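Local coordinates for protein putative transcriptional regulator (Clostridium difficile, PDB 3QI7) that is of unknown function but has a periplasmic-binding-protein-like fold, consistent with the capture of a small ligand such as a sugar, at residues P311-Y316 against L343-G348; D12-V17 against T58-V63; V18-S23 against V62-N67; Q127-V132 against E356-Y361; M267-S272 against S287-A292. All coordinates share one frame; numbering follows the deposited sequence. Where two conformers were deposited one is given.

Overall arrangement
From the N terminus, strand 13-19 runs into helix 26-42 and returns as strand 57-63. Interaction 2 closes this crossover by pairing the two strands, and interaction 3 continues the pairing into the loops beyond; the two contacts share V62 and V63. Interaction 4 opens next, at helix 125-131, and closes only at 356-361, after 223 intervening residues that include the whole three-stranded sheet of the other lobe. Nested inside this long loop, one after the other, are interaction 5, a short turn-and-helix contact, and interaction 1, between helices 306-324 and 334-345. Interaction 1 touches interaction 2, where I315 packs on V17 and I59; interactions 4 and 5 lie on opposite sides of the chain's centre.

Interaction 1: P311-Y316 against L343-G348; sequences PSLAIY and LRFGIG
One turn of helix 306-324 faces the last turn of helix 334-345, their backbones coming nearest at Y316 and R344, with CA atoms 7.8 Å apart, and the second helix ends directly afterwards, where G346 takes a positive phi (61°). Y316 sits between two neighbours of that helix end. Over one face of its ring lies the aliphatic part of R344: CD is 3.9 Å from the ring centroid of Y316 and 17° off the normal, a CH-pi contact, with the arginine chain bent at chi2. At the ring edge stands F345, with its CZ 3.8 Å from Y316 CD2. The two rings form an offset edge-to-face pair with planes 74° apart, the edge of Y316 turned toward the face of F345. This is helix-helix packing within the lobe built on the mixed sheet: helix 306-324 also packs on helix 26-42, through M35, and on strand 88-94. The F345 ring pushes its own rim against the first helix, CZ 3.7 Å from L313 N and CE2 3.8 Å from S312 OG, while F309 meets it from one turn earlier in that helix. At the polar margin one water joins the helices, donating to Y316 O at 2.6 Å and accepting from R344 NE at 3.0 Å. The phenol end of Y316 points to another partner, hydrogen-bonding E38 of helix 26-42 through OH.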
# COMPACT_ATOMS: atom_id res chain seq x y z
N PRO A 311 -0.92 -0.72 -7.64
CA PRO A 311 -0.52 -0.77 -9.06
C PRO A 311 -1.08 -2.01 -9.82
O PRO A 311 -1.47 -1.88 -10.97
CB PRO A 311 1.02 -0.77 -9.00
CG PRO A 311 1.33 -1.26 -7.67
CD PRO A 311 0.25 -0.75 -6.76
N SER A 312 -1.14 -3.17 -9.18
CA SER A 312 -1.72 -4.34 -9.85
C SER A 312 -3.21 -4.17 -10.15
O SER A 312 -3.67 -4.55 -11.22
CB SER A 312 -1.49 -5.62 -9.04
OG SER A 312 -1.80 -6.74 -9.84
N LEU A 313 -3.96 -3.61 -9.20
CA LEU A 313 -5.38 -3.31 -9.43
C LEU A 313 -5.53 -2.29 -10.56
O LEU A 313 -6.40 -2.43 -11.43
CB LEU A 313 -6.06 -2.77 -8.16
CG LEU A 313 -7.46 -2.15 -8.32
CD1 LEU A 313 -8.43 -3.23 -8.82
CD2 LEU A 313 -8.01 -1.50 -7.03
N ALA A 314 -4.71 -1.23 -10.50
CA ALA A 314 -4.77 -0.17 -11.55
C ALA A 314 -4.47 -0.72 -12.94
O ALA A 314 -5.15 -0.36 -13.92
CB ALA A 314 -3.81 1.01 -11.20
N ILE A 315 -3.49 -1.61 -13.04
CA ILE A 315 -3.19 -2.23 -14.36
C ILE A 315 -4.40 -3.05 -14.89
O ILE A 315 -4.77 -2.93 -16.05
CB ILE A 315 -1.91 -3.09 -14.28
CG1 ILE A 315 -0.69 -2.18 -14.03
CG2 ILE A 315 -1.72 -3.90 -15.58
CD1 ILE A 315 0.47 -2.90 -13.42
N TYR A 316 -4.98 -3.88 -14.03
CA TYR A 316 -6.13 -4.72 -14.41
C TYR A 316 -7.32 -3.86 -14.81
O TYR A 316 -8.03 -4.19 -15.76
CB TYR A 316 -6.56 -5.65 -13.26
CG TYR A 316 -5.69 -6.89 -13.04
CD1 TYR A 316 -5.26 -7.68 -14.10
CD2 TYR A 316 -5.34 -7.27 -11.78
CE1 TYR A 316 -4.47 -8.83 -13.88
CE2 TYR A 316 -4.56 -8.39 -11.55
CZ TYR A 316 -4.13 -9.17 -12.60
OH TYR A 316 -3.36 -10.27 -12.31
N LEU A 343 -12.99 -10.62 -8.19
CA LEU A 343 -12.75 -11.27 -9.50
C LEU A 343 -11.26 -11.47 -9.77
O LEU A 343 -10.83 -12.56 -10.16
CB LEU A 343 -13.33 -10.42 -10.63
CG LEU A 343 -13.26 -10.93 -12.07
CD1 LEU A 343 -13.99 -12.28 -12.15
CD2 LEU A 343 -13.87 -9.92 -13.08
N ARG A 344 -10.46 -10.43 -9.57
CA ARG A 344 -9.08 -10.46 -10.06
C ARG A 344 -8.08 -10.95 -9.01
O ARG A 344 -7.02 -11.37 -9.37
CB ARG A 344 -8.65 -9.10 -10.61
CG ARG A 344 -9.31 -8.70 -11.95
CD ARG A 344 -8.57 -9.33 -13.17
NE ARG A 344 -9.23 -8.94 -14.41
CZ ARG A 344 -10.15 -9.65 -15.06
NH1 ARG A 344 -10.53 -10.85 -14.63
NH2 ARG A 344 -10.71 -9.13 -16.14
N PHE A 345 -8.43 -10.84 -7.73
CA PHE A 345 -7.54 -11.19 -6.61
C PHE A 345 -8.10 -12.23 -5.64
O PHE A 345 -7.35 -12.83 -4.85
CB PHE A 345 -7.18 -9.94 -5.80
CG PHE A 345 -6.48 -8.87 -6.59
CD1 PHE A 345 -7.21 -7.93 -7.29
CD2 PHE A 345 -5.11 -8.82 -6.63
CE1 PHE A 345 -6.57 -6.94 -7.99
CE2 PHE A 345 -4.46 -7.86 -7.35
CZ PHE A 345 -5.21 -6.90 -8.04
N GLY A 346 -9.40 -12.44 -5.64
CA GLY A 346 -10.05 -13.33 -4.65
C GLY A 346 -9.90 -12.89 -3.20
O GLY A 346 -9.83 -13.72 -2.28
N ILE A 347 -9.85 -11.58 -2.99
CA ILE A 347 -9.81 -11.00 -1.67
C ILE A 347 -10.93 -9.95 -1.46
O ILE A 347 -11.44 -9.31 -2.41
CB ILE A 347 -8.42 -10.39 -1.33
CG1 ILE A 347 -8.15 -9.08 -2.09
CG2 ILE A 347 -7.28 -11.44 -1.54
CD1 ILE A 347 -6.67 -8.54 -1.90
N GLY A 348 -11.30 -9.76 -0.19
CA GLY A 348 -12.29 -8.74 0.16
C GLY A 348 -11.61 -7.41 0.37
O GLY A 348 -10.39 -7.31 0.68
O HOH W 1 -8.27 -6.76 -16.23

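Interaction 2: D12-V17 against T58-V63; sequences DFKVAV and TIKHVV
Two adjacent parallel strands, 13-19 and 57-63, pair here as the two arms of a beta-alpha-beta crossover whose helix is 26-42, within the mixed sheet of the N-terminal lobe. The axes of the two short segments approach to 4.5 Å and are twisted by 30°. Five backbone hydrogen bonds zip them together: T58 N to F13 O is the longest at 3.2 Å, whereas V15 N to T58 O, K60 N to V15 O, V17 N to K60 O and V62 N to V17 O all measure 2.9 Å. V15 N meets T58 O nearly along the carbonyl axis, but K60 N approaches V15 O from 41° above its plane. On one face K14 and T58 run side by side, K14 CG being 3.7 Å from T58 OG1. K14 NZ forms a salt bridge with D85, which would ease the nearness of K60 NZ, 6.3 Å away. On the other face V17 CG2 meets I59 CG2 at 3.9 Å, and the edge of the H61 imidazole brings CD2 to 3.3 Å from V17 O. This second face, with V15, V17 and I59, is roofed by helices 26-42 and 306-324, while strand 88-94 pairs with the other edge of strand 13-19.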
# COMPACT_ATOMS: atom_id res chain seq x y z
N ASP A 12 -4.62 -3.62 -30.72
CA ASP A 12 -3.68 -4.04 -29.70
C ASP A 12 -3.10 -2.80 -29.02
O ASP A 12 -2.92 -1.76 -29.67
CB ASP A 12 -2.59 -4.91 -30.31
CG ASP A 12 -3.14 -6.22 -30.88
OD1 ASP A 12 -4.28 -6.64 -30.54
OD2 ASP A 12 -2.40 -6.85 -31.67
N PHE A 13 -2.87 -2.86 -27.72
CA PHE A 13 -2.56 -1.63 -27.00
C PHE A 13 -1.48 -1.79 -25.96
O PHE A 13 -1.10 -2.91 -25.62
CB PHE A 13 -3.85 -1.02 -26.42
CG PHE A 13 -4.52 -1.87 -25.37
CD1 PHE A 13 -5.38 -2.91 -25.74
CD2 PHE A 13 -4.31 -1.62 -24.02
CE1 PHE A 13 -6.02 -3.68 -24.78
CE2 PHE A 13 -4.95 -2.40 -23.04
CZ PHE A 13 -5.81 -3.43 -23.44
N LYS A 14 -0.95 -0.66 -25.49
CA LYS A 14 -0.00 -0.66 -24.36
C LYS A 14 -0.61 0.04 -23.14
O LYS A 14 -1.34 1.05 -23.27
CB LYS A 14 1.31 0.02 -24.76
CG LYS A 14 2.07 -0.63 -25.92
CD LYS A 14 3.41 0.08 -26.14
CE LYS A 14 4.21 -0.51 -27.30
NZ LYS A 14 5.02 0.56 -27.95
N VAL A 15 -0.36 -0.52 -21.97
CA VAL A 15 -0.62 0.13 -20.70
C VAL A 15 0.73 0.56 -20.14
O VAL A 15 1.56 -0.27 -19.77
CB VAL A 15 -1.33 -0.80 -19.71
CG1 VAL A 15 -1.58 -0.09 -18.37
CG2 VAL A 15 -2.68 -1.29 -20.31
N ALA A 16 0.98 1.86 -20.12
CA ALA A 16 2.24 2.36 -19.60
C ALA A 16 2.12 2.46 -18.08
O ALA A 16 1.10 2.93 -17.59
CB ALA A 16 2.58 3.74 -20.21
N VAL A 17 3.16 2.01 -17.36
CA VAL A 17 3.17 2.02 -15.92
C VAL A 17 4.45 2.69 -15.43
O VAL A 17 5.55 2.20 -15.69
CB VAL A 17 3.06 0.58 -15.32
CG1 VAL A 17 2.97 0.66 -13.83
CG2 VAL A 17 1.83 -0.14 -15.90
N THR A 58 0.17 -5.21 -23.72
CA THR A 58 1.49 -5.30 -23.07
C THR A 58 1.66 -4.13 -22.11
O THR A 58 0.99 -3.10 -22.22
CB THR A 58 2.71 -5.27 -24.10
OG1 THR A 58 2.59 -4.13 -24.94
CG2 THR A 58 2.82 -6.54 -24.96
N ILE A 59 2.57 -4.29 -21.17
CA ILE A 59 2.88 -3.24 -20.24
C ILE A 59 4.16 -2.56 -20.69
O ILE A 59 5.14 -3.24 -21.04
CB ILE A 59 3.04 -3.81 -18.81
CG1 ILE A 59 1.65 -4.15 -18.25
CG2 ILE A 59 3.75 -2.81 -17.92
CD1 ILE A 59 1.66 -5.10 -17.06
N LYS A 60 4.14 -1.23 -20.74
CA LYS A 60 5.35 -0.47 -20.94
C LYS A 60 5.80 0.13 -19.61
O LYS A 60 5.21 1.13 -19.14
CB LYS A 60 5.15 0.65 -21.97
CG LYS A 60 6.42 1.46 -22.30
CD LYS A 60 6.20 2.32 -23.54
CE LYS A 60 7.52 2.77 -24.20
NZ LYS A 60 7.97 4.03 -23.58
N HIS A 61 6.83 -0.47 -19.03
CA HIS A 61 7.35 0.00 -17.76
C HIS A 61 8.28 1.22 -17.92
O HIS A 61 9.39 1.12 -18.45
CB HIS A 61 8.07 -1.13 -17.03
CG HIS A 61 8.38 -0.84 -15.60
ND1 HIS A 61 9.06 -1.72 -14.79
CD2 HIS A 61 8.10 0.24 -14.82
CE1 HIS A 61 9.18 -1.21 -13.58
NE2 HIS A 61 8.62 -0.02 -13.57
N VAL A 62 7.84 2.36 -17.41
CA VAL A 62 8.59 3.60 -17.46
C VAL A 62 9.20 3.87 -16.09
O VAL A 62 8.48 3.88 -15.07
CB VAL A 62 7.65 4.77 -17.81
CG1 VAL A 62 8.42 6.12 -17.84
CG2 VAL A 62 6.92 4.53 -19.13
N VAL A 63 10.52 4.07 -16.05
CA VAL A 63 11.25 4.20 -14.79
C VAL A 63 11.65 5.65 -14.58
O VAL A 63 12.34 6.25 -15.40
CB VAL A 63 12.46 3.30 -14.76
CG1 VAL A 63 13.13 3.32 -13.38
CG2 VAL A 63 12.04 1.88 -15.18

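Interaction 3: V18-S23 against V62-N67; sequences VTQPLS and VVLPEN
The ends of two parallel strands and the loops that follow them fit together here as interleaved bumps. V18 straddles the junction: its CG2 lies beside V62, 3.9 Å from V62 CB, while CG1, anti to the backbone N (chi1 -179°), presses on the branch point of L64, 3.6 Å from CG. The leucine crosses it at about a right angle, so the methyl sits beside the fork, and L64 CD1 reaches along the backbone to the aliphatic part of Q20. On the opposite face V63 CG1 fits against the flank of P21, 3.6 Å from CA, and the pyrrolidine ring in turn leans with its CG on E66 CG, 3.9 Å away. Beyond it S23 OG, in the crowded position between N and C, donates to E66 OE2 at 3.0 Å, closing the outer rim from above the carboxylate plane. Two backbone bonds hold the register inside: T19 N to V62 O, 3.0 Å, and L64 N to T19 O, 2.9 Å, both directed nearly along the carbonyl axes. T19 OG1 turns onto its own loop and donates to Q20 O at 2.7 Å, while Q20 OE1 is held by T95 and Q97. Loops at the C-terminal ends of parallel strands are where periplasmic-binding-protein folds typically line the cleft between lobes, so this corner may border such a site.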
# COMPACT_ATOMS: atom_id res chain seq x y z
N VAL A 18 4.30 3.80 -14.71
CA VAL A 18 5.41 4.59 -14.22
C VAL A 18 5.69 4.27 -12.75
O VAL A 18 4.79 4.38 -11.89
CB VAL A 18 5.10 6.09 -14.37
CG1 VAL A 18 6.30 6.97 -13.88
CG2 VAL A 18 4.70 6.39 -15.78
N THR A 19 6.92 3.86 -12.45
CA THR A 19 7.33 3.64 -11.09
C THR A 19 8.68 4.30 -10.82
O THR A 19 9.38 4.68 -11.76
CB THR A 19 7.49 2.14 -10.76
OG1 THR A 19 8.71 1.67 -11.32
CG2 THR A 19 6.32 1.30 -11.32
N GLN A 20 9.03 4.40 -9.55
CA GLN A 20 10.41 4.68 -9.16
C GLN A 20 11.31 3.47 -9.48
O GLN A 20 10.80 2.35 -9.73
CB GLN A 20 10.50 5.08 -7.68
CG GLN A 20 9.79 6.42 -7.35
CD GLN A 20 9.80 6.77 -5.85
OE1 GLN A 20 8.79 7.22 -5.29
NE2 GLN A 20 10.95 6.57 -5.21
N PRO A 21 12.64 3.68 -9.52
CA PRO A 21 13.52 2.58 -9.87
C PRO A 21 13.61 1.52 -8.79
O PRO A 21 13.22 1.75 -7.62
CB PRO A 21 14.90 3.25 -10.09
CG PRO A 21 14.76 4.65 -9.74
CD PRO A 21 13.33 4.99 -9.49
N LEU A 22 14.10 0.36 -9.21
CA LEU A 22 14.20 -0.82 -8.35
C LEU A 22 14.90 -0.46 -7.04
O LEU A 22 14.48 -0.88 -5.97
CB LEU A 22 14.95 -1.92 -9.08
CG LEU A 22 15.22 -3.27 -8.39
CD1 LEU A 22 13.92 -4.00 -8.04
CD2 LEU A 22 16.12 -4.11 -9.31
N SER A 23 15.95 0.36 -7.14
CA SER A 23 16.75 0.77 -5.97
C SER A 23 15.96 1.54 -4.90
O SER A 23 16.40 1.61 -3.76
CB SER A 23 17.95 1.62 -6.42
OG SER A 23 17.53 2.83 -7.06
N VAL A 62 7.84 2.36 -17.41
CA VAL A 62 8.59 3.60 -17.46
C VAL A 62 9.20 3.87 -16.09
O VAL A 62 8.48 3.88 -15.07
CB VAL A 62 7.65 4.77 -17.81
CG1 VAL A 62 8.42 6.12 -17.84
CG2 VAL A 62 6.92 4.53 -19.13
N VAL A 63 10.52 4.07 -16.05
CA VAL A 63 11.25 4.20 -14.79
C VAL A 63 11.65 5.65 -14.58
O VAL A 63 12.34 6.25 -15.40
CB VAL A 63 12.46 3.30 -14.76
CG1 VAL A 63 13.13 3.32 -13.38
CG2 VAL A 63 12.04 1.88 -15.18
N LEU A 64 11.20 6.23 -13.47
CA LEU A 64 11.56 7.60 -13.15
C LEU A 64 13.04 7.71 -12.80
O LEU A 64 13.63 6.75 -12.27
CB LEU A 64 10.73 8.10 -11.96
CG LEU A 64 9.22 8.26 -12.14
CD1 LEU A 64 8.53 8.16 -10.76
CD2 LEU A 64 8.84 9.57 -12.85
N PRO A 65 13.63 8.90 -13.00
CA PRO A 65 14.99 9.12 -12.53
C PRO A 65 15.06 8.94 -11.02
O PRO A 65 14.07 9.13 -10.34
CB PRO A 65 15.29 10.58 -12.94
CG PRO A 65 14.04 11.18 -13.33
CD PRO A 65 13.02 10.10 -13.59
N GLU A 66 16.21 8.54 -10.50
CA GLU A 66 16.42 8.52 -9.06
C GLU A 66 16.18 9.91 -8.49
O GLU A 66 16.49 10.91 -9.15
CB GLU A 66 17.83 8.05 -8.71
CG GLU A 66 18.06 6.58 -8.99
CD GLU A 66 19.38 6.08 -8.45
OE1 GLU A 66 20.31 6.88 -8.29
OE2 GLU A 66 19.48 4.87 -8.18
N ASN A 67 15.58 9.98 -7.31
CA ASN A 67 15.43 11.24 -6.59
C ASN A 67 14.67 12.21 -7.47
O ASN A 67 15.11 13.34 -7.66
CB ASN A 67 16.81 11.82 -6.23
CG ASN A 67 17.63 10.89 -5.37
OD1 ASN A 67 17.24 10.54 -4.26
ND2 ASN A 67 18.78 10.49 -5.88

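Interaction 4: Q127-V132 against E356-Y361; sequences QLSQFV and EVLYNY
An asparagine in a tight turn ties off the C-terminal end of a helix: N360, at the third position of a type I beta turn from L358 to Y361, grips the last turn of helix 125-131. Both ends of its amide meet a single residue. N360 ND2 donates to the backbone oxygen of S129 at 2.9 Å, along a nearly straight path (168°) and onto a carbonyl lone pair, with that oxygen in the amide plane. The hydroxyl of S129 answers, OG donating to N360 OD1 at 2.7 Å, again on a lone pair. Together the two bonds form a ring between the residues and fix the rotation of the amide, so oxygen and nitrogen cannot trade places without loss; ND2 also donates to D133 O. The chi1 of 71° puts N360 CG in the crowded position between its N and C, swung toward the helix. Helix-end carbonyls would plausibly favour an N-H donor at this point. L358, at the centre of an inverse gamma turn, lays CD2 3.5 Å from S129 OG, flanking the polar pair with an apolar methyl. Farther along, L128 CD1 touches the rim of the Y361 ring at CE2, 4.2 Å away. The turn leads into strand 361-370, which pairs with strand 134-137 just after the helix, N135 bonding N360 through the backbone. F131 and V132 pack against L101 of helix 101-110, and Y359 and N360 rest on helix 328-331.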
# COMPACT_ATOMS: atom_id res chain seq x y z
N GLN A 127 -6.77 17.87 -6.37
CA GLN A 127 -6.16 18.14 -7.67
C GLN A 127 -6.11 16.86 -8.51
O GLN A 127 -6.41 16.86 -9.70
CB GLN A 127 -4.75 18.68 -7.47
CG GLN A 127 -4.70 20.03 -6.81
CD GLN A 127 -4.97 21.10 -7.79
OE1 GLN A 127 -4.18 21.31 -8.73
NE2 GLN A 127 -6.10 21.78 -7.63
N LEU A 128 -5.72 15.76 -7.87
CA LEU A 128 -5.76 14.47 -8.53
C LEU A 128 -7.16 14.15 -9.10
O LEU A 128 -7.30 13.68 -10.23
CB LEU A 128 -5.34 13.37 -7.55
CG LEU A 128 -3.85 13.22 -7.21
CD1 LEU A 128 -3.64 12.11 -6.17
CD2 LEU A 128 -3.00 12.91 -8.45
N SER A 129 -8.20 14.42 -8.32
CA SER A 129 -9.56 14.11 -8.75
C SER A 129 -9.95 14.93 -9.98
O SER A 129 -10.59 14.41 -10.91
CB SER A 129 -10.56 14.36 -7.62
OG SER A 129 -11.90 14.24 -8.08
N GLN A 130 -9.56 16.21 -9.98
CA GLN A 130 -9.89 17.13 -11.08
C GLN A 130 -9.18 16.70 -12.37
O GLN A 130 -9.77 16.72 -13.43
CB GLN A 130 -9.49 18.57 -10.71
CG GLN A 130 -10.10 19.67 -11.61
CD GLN A 130 -9.65 21.09 -11.24
OE1 GLN A 130 -9.16 21.34 -10.14
NE2 GLN A 130 -9.84 22.02 -12.16
N PHE A 131 -7.91 16.30 -12.26
CA PHE A 131 -7.05 16.20 -13.48
C PHE A 131 -6.65 14.80 -13.92
O PHE A 131 -6.09 14.65 -15.01
CB PHE A 131 -5.78 17.06 -13.30
CG PHE A 131 -6.05 18.52 -13.14
CD1 PHE A 131 -6.65 19.24 -14.15
CD2 PHE A 131 -5.72 19.18 -11.95
CE1 PHE A 131 -6.92 20.60 -13.99
CE2 PHE A 131 -5.98 20.53 -11.78
CZ PHE A 131 -6.57 21.25 -12.80
N VAL A 132 -6.92 13.79 -13.10
CA VAL A 132 -6.59 12.39 -13.42
C VAL A 132 -7.88 11.58 -13.44
O VAL A 132 -8.75 11.76 -12.56
CB VAL A 132 -5.57 11.81 -12.39
CG1 VAL A 132 -5.23 10.35 -12.70
CG2 VAL A 132 -4.30 12.69 -12.32
N GLU A 356 -18.68 12.54 -1.75
CA GLU A 356 -19.73 12.03 -2.61
C GLU A 356 -19.58 12.58 -4.03
O GLU A 356 -19.81 11.87 -5.02
CB GLU A 356 -21.12 12.31 -2.02
CG GLU A 356 -21.57 13.76 -2.10
CD GLU A 356 -22.88 14.03 -1.38
OE1 GLU A 356 -23.56 13.07 -0.96
OE2 GLU A 356 -23.21 15.23 -1.25
N VAL A 357 -19.15 13.83 -4.16
CA VAL A 357 -18.97 14.43 -5.48
C VAL A 357 -17.69 13.98 -6.17
O VAL A 357 -17.73 13.72 -7.38
CB VAL A 357 -19.03 15.97 -5.39
CG1 VAL A 357 -18.56 16.62 -6.70
CG2 VAL A 357 -20.45 16.40 -5.02
N LEU A 358 -16.59 13.85 -5.42
CA LEU A 358 -15.29 13.39 -5.95
C LEU A 358 -15.25 11.87 -5.96
O LEU A 358 -14.47 11.22 -5.25
CB LEU A 358 -14.11 13.99 -5.17
CG LEU A 358 -14.14 15.53 -5.01
CD1 LEU A 358 -12.90 16.06 -4.25
CD2 LEU A 358 -14.28 16.19 -6.37
N TYR A 359 -16.12 11.30 -6.79
CA TYR A 359 -16.31 9.85 -6.83
C TYR A 359 -15.12 9.15 -7.48
O TYR A 359 -14.89 7.96 -7.26
CB TYR A 359 -17.61 9.54 -7.57
CG TYR A 359 -17.50 9.82 -9.02
CD1 TYR A 359 -16.97 8.87 -9.89
CD2 TYR A 359 -17.85 11.06 -9.54
CE1 TYR A 359 -16.82 9.13 -11.22
CE2 TYR A 359 -17.71 11.33 -10.88
CZ TYR A 359 -17.21 10.36 -11.72
OH TYR A 359 -17.06 10.62 -13.04
N ASN A 360 -14.35 9.89 -8.30
CA ASN A 360 -13.25 9.28 -9.03
C ASN A 360 -11.95 9.21 -8.22
O ASN A 360 -10.88 8.92 -8.77
CB ASN A 360 -13.02 9.94 -10.40
CG ASN A 360 -12.45 11.31 -10.29
OD1 ASN A 360 -12.82 12.05 -9.40
ND2 ASN A 360 -11.50 11.64 -11.18
N TYR A 361 -12.05 9.47 -6.91
CA TYR A 361 -10.93 9.18 -6.00
C TYR A 361 -11.48 8.22 -5.01
O TYR A 361 -12.43 8.54 -4.31
CB TYR A 361 -10.36 10.47 -5.33
CG TYR A 361 -9.14 10.13 -4.49
CD1 TYR A 361 -9.27 9.36 -3.34
CD2 TYR A 361 -7.85 10.53 -4.86
CE1 TYR A 361 -8.16 8.98 -2.58
CE2 TYR A 361 -6.74 10.14 -4.11
CZ TYR A 361 -6.91 9.39 -2.97
OH TYR A 361 -5.87 9.01 -2.16

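Interaction 5: M267-S272 against S287-A292; sequences MGLKIS and SEKAKA
K289, M267 and L269 carry this contact, which joins the loop after helix 263-267 to helix 279-292 in the periplasmic-binding-protein-like fold; the chain enters that loop at G268, whose phi is positive (77°). M267, present as selenomethionine, is folded at both chi2 and chi3, so that its terminal methyl reaches across to the second helix. CE lands 3.4 Å from A290 N and 3.7 Å from K289 CB, packing on the helix backbone, the first carbon of K289 and the methyl of A290. F293, just past the helix, also meets M267. K289 turns the other way. Bent at chi2 and then extended, its chain runs alongside the loop, with CD 3.5 Å from M267 O, and L269 CD2 touches the stem of K289, 3.9 Å from its CG. L269 in turn lies on M285 and I286 of the same helix; the lysine stem adds to this apolar contact, and its ammonium stays beside the M267 and G268 carbonyls. No direct hydrogen bond joins the two segments; water does the linking. One molecule accepts from K289 NZ at 2.6 Å and donates to M267 O at 2.7 Å, and a second donates to G268 O at 3.1 Å while accepting only weakly from K289 NZ, at 3.3 Å.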
# COMPACT_ATOMS: atom_id res chain seq x y z
N MSE A 267 10.65 -13.81 11.58
CA MSE A 267 10.20 -15.20 11.72
C MSE A 267 11.26 -16.22 11.33
O MSE A 267 11.05 -17.41 11.53
CB MSE A 267 8.94 -15.45 10.91
CG MSE A 267 7.81 -14.48 11.18
SE MSE A 267 7.21 -14.33 13.04
CE MSE A 267 5.85 -15.75 12.97
N GLY A 268 12.38 -15.77 10.79
CA GLY A 268 13.45 -16.68 10.35
C GLY A 268 13.14 -17.36 9.03
O GLY A 268 13.37 -18.54 8.88
N LEU A 269 12.57 -16.63 8.09
CA LEU A 269 12.22 -17.15 6.77
C LEU A 269 13.23 -16.62 5.76
O LEU A 269 13.74 -15.50 5.93
CB LEU A 269 10.83 -16.66 6.33
CG LEU A 269 9.65 -17.15 7.16
CD1 LEU A 269 8.39 -16.45 6.71
CD2 LEU A 269 9.55 -18.68 7.03
N LYS A 270 13.49 -17.40 4.71
CA LYS A 270 14.35 -16.98 3.58
C LYS A 270 13.52 -17.03 2.30
O LYS A 270 13.18 -18.11 1.85
CB LYS A 270 15.56 -17.91 3.45
N ILE A 271 13.15 -15.85 1.77
CA ILE A 271 12.28 -15.78 0.59
C ILE A 271 13.12 -15.58 -0.68
O ILE A 271 13.79 -14.57 -0.84
CB ILE A 271 11.23 -14.68 0.74
CG1 ILE A 271 10.40 -14.91 2.02
CG2 ILE A 271 10.31 -14.64 -0.49
CD1 ILE A 271 9.31 -13.94 2.18
N SER A 272 13.06 -16.56 -1.59
CA SER A 272 13.81 -16.50 -2.85
C SER A 272 13.34 -15.33 -3.68
O SER A 272 12.18 -14.88 -3.55
CB SER A 272 13.60 -17.77 -3.67
OG SER A 272 12.27 -17.84 -4.15
N SER A 287 2.38 -18.02 8.76
CA SER A 287 1.45 -18.74 9.65
C SER A 287 2.04 -19.99 10.26
O SER A 287 1.75 -20.28 11.42
CB SER A 287 0.12 -19.06 9.00
OG SER A 287 -0.49 -17.85 8.57
N GLU A 288 2.84 -20.73 9.51
CA GLU A 288 3.47 -21.93 10.07
C GLU A 288 4.40 -21.54 11.21
O GLU A 288 4.42 -22.19 12.26
CB GLU A 288 4.24 -22.73 9.02
CG GLU A 288 5.22 -23.76 9.63
N LYS A 289 5.18 -20.47 11.01
CA LYS A 289 6.10 -20.04 12.06
C LYS A 289 5.30 -19.52 13.28
O LYS A 289 5.60 -19.87 14.42
CB LYS A 289 7.09 -18.99 11.55
CG LYS A 289 8.17 -19.52 10.59
CD LYS A 289 9.21 -20.37 11.29
CE LYS A 289 10.29 -20.84 10.34
NZ LYS A 289 11.31 -21.65 11.07
N ALA A 290 4.26 -18.72 13.02
CA ALA A 290 3.39 -18.23 14.09
C ALA A 290 2.82 -19.38 14.94
O ALA A 290 2.91 -19.33 16.18
CB ALA A 290 2.26 -17.29 13.54
N LYS A 291 2.30 -20.43 14.28
CA LYS A 291 1.87 -21.67 14.98
C LYS A 291 2.98 -22.24 15.81
O LYS A 291 2.80 -22.58 16.98
CB LYS A 291 1.41 -22.76 14.01
CG LYS A 291 0.02 -22.57 13.44
N ALA A 292 4.16 -22.37 15.21
CA ALA A 292 5.29 -22.97 15.92
C ALA A 292 5.76 -22.15 17.12
O ALA A 292 6.34 -22.69 18.07
CB ALA A 292 6.45 -23.23 14.95
O HOH W 2 12.46 -19.64 12.17
O HOH W 3 12.56 -21.45 8.05